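Local coordinates for importin subunit beta-1 (PDB 5OWU), which carries cargo into the nucleus as the importin beta subunit, associating with importin alpha, which recognises the classical nuclear localization signal, at residues N328-N331 with L332-R335. Numbering follows the deposited sequence.
Sequences NLLN and LLTR
T334 turns its hydroxyl back on the helix it follows: OG1 lies 3.0 Å from N331 O and donates to it. The approach is nearly end-on to the carbonyl, with a C=O...OG1 angle of 155° and OG1 tilted slightly from the carbonyl plane. A chi1 of 60°, which sets OG1 between the backbone N and carbonyl carbon, makes this reach possible. T334 N adds a weak bond to the same oxygen at 3.4 Å, so backbone and side chain both grip N331 O. With OG1 gone, an alanine here would probably deprive N331 O of its hydroxyl donor, leaving the weak amide bond from T334 N to hold it from this side of the chain.

L332 N bonds to N328 O four residues back, whereas the stronger bond of L333 N goes to L330 O, three back.

L333 can be followed outward. CB sits 3.2 Å from L330 O, CG lies 3.5 Å from the same oxygen, and CD1 meets L330 CD2 at 3.9 Å, the two side chains lying side by side, both touching A392 of helix 383-395. R335 makes a different contact: its extended chain lays the guanidinium over L332 CD2, 3.6 Å from the plane, while NH1 is held by a salt bridge to D280 and a hydrogen bond to S277 O.

Together these contacts form the C-terminal end of helix 317-332, running into a type I beta turn, L332 to R335, within HEAT repeat 8 of the importin beta solenoid.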
loop_
_atom_site.group_PDB
_atom_site.type_symbol
_atom_site.label_atom_id
_atom_site.label_comp_id
_atom_site.label_asym_id
_atom_site.label_seq_id
_atom_site.Cartn_x
_atom_site.Cartn_y
_atom_site.Cartn_z
ATOM N N ASN A 328 21.569 -1.423 -21.959
ATOM C CA ASN A 328 22.201 -1.919 -20.740
ATOM C C ASN A 328 21.209 -2.674 -19.849
ATOM O O ASN A 328 21.553 -3.724 -19.280
ATOM C CB ASN A 328 22.843 -0.751 -19.994
ATOM C CG ASN A 328 23.969 -0.104 -20.791
ATOM O OD1 ASN A 328 24.563 -0.731 -21.672
ATOM N ND2 ASN A 328 24.264 1.153 -20.486
ATOM N N LEU A 329 19.977 -2.166 -19.712
ATOM C CA LEU A 329 18.940 -2.905 -18.986
ATOM C C LEU A 329 18.736 -4.288 -19.593
ATOM O O LEU A 329 18.786 -5.324 -18.897
ATOM C CB LEU A 329 17.617 -2.134 -19.020
ATOM C CG LEU A 329 17.401 -0.893 -18.166
ATOM C CD1 LEU A 329 16.038 -0.289 -18.502
ATOM C CD2 LEU A 329 17.481 -1.234 -16.689
ATOM N N LEU A 330 18.490 -4.313 -20.905
ATOM C CA LEU A 330 18.296 -5.574 -21.606
ATOM C C LEU A 330 19.434 -6.535 -21.293
ATOM O O LEU A 330 19.204 -7.708 -20.974
ATOM C CB LEU A 330 18.178 -5.315 -23.110
ATOM C CG LEU A 330 16.904 -4.554 -23.489
ATOM C CD1 LEU A 330 16.970 -4.021 -24.918
ATOM C CD2 LEU A 330 15.680 -5.448 -23.316
ATOM N N ASN A 331 20.673 -6.040 -21.342
ATOM C CA ASN A 331 21.807 -6.892 -21.001
ATOM C C ASN A 331 21.702 -7.419 -19.573
ATOM O O ASN A 331 22.132 -8.543 -19.293
ATOM C CB ASN A 331 23.120 -6.132 -21.186
ATOM C CG ASN A 331 24.327 -6.954 -20.771
ATOM O OD1 ASN A 331 24.683 -7.929 -21.436
ATOM N ND2 ASN A 331 24.959 -6.570 -19.664
ATOM N N LEU A 332 21.148 -6.626 -18.653
ATOM C CA LEU A 332 21.007 -7.106 -17.286
ATOM C C LEU A 332 19.994 -8.233 -17.177
ATOM O O LEU A 332 20.037 -8.997 -16.207
ATOM C CB LEU A 332 20.603 -5.965 -16.352
ATOM C CG LEU A 332 21.646 -4.871 -16.123
ATOM C CD1 LEU A 332 21.046 -3.746 -15.281
ATOM C CD2 LEU A 332 22.900 -5.434 -15.457
ATOM N N LEU A 333 19.086 -8.360 -18.146
ATOM C CA LEU A 333 18.099 -9.437 -18.064
ATOM C C LEU A 333 18.715 -10.836 -18.076
ATOM O O LEU A 333 18.052 -11.790 -17.646
ATOM C CB LEU A 333 17.091 -9.324 -19.211
ATOM C CG LEU A 333 16.224 -8.063 -19.213
ATOM C CD1 LEU A 333 15.316 -8.058 -20.426
ATOM C CD2 LEU A 333 15.403 -7.968 -17.932
ATOM N N THR A 334 19.951 -11.000 -18.556
ATOM C CA THR A 334 20.559 -12.325 -18.647
ATOM C C THR A 334 21.320 -12.716 -17.384
ATOM O O THR A 334 22.117 -13.660 -17.419
ATOM C CB THR A 334 21.497 -12.412 -19.852
ATOM O OG1 THR A 334 22.539 -11.436 -19.726
ATOM C CG2 THR A 334 20.727 -12.189 -21.140
ATOM N N ARG A 335 21.089 -12.023 -16.273
ATOM C CA ARG A 335 21.708 -12.359 -14.998
ATOM C C ARG A 335 20.704 -13.011 -14.047
ATOM O O ARG A 335 20.681 -12.724 -12.851
ATOM C CB ARG A 335 22.332 -11.117 -14.365
ATOM C CG ARG A 335 23.389 -10.459 -15.230
ATOM C CD ARG A 335 24.069 -9.316 -14.492
ATOM N NE ARG A 335 24.939 -8.522 -15.360
ATOM C CZ ARG A 335 25.739 -7.551 -14.928
ATOM N NH1 ARG A 335 25.789 -7.246 -13.635
ATOM N NH2 ARG A 335 26.486 -6.877 -15.786
#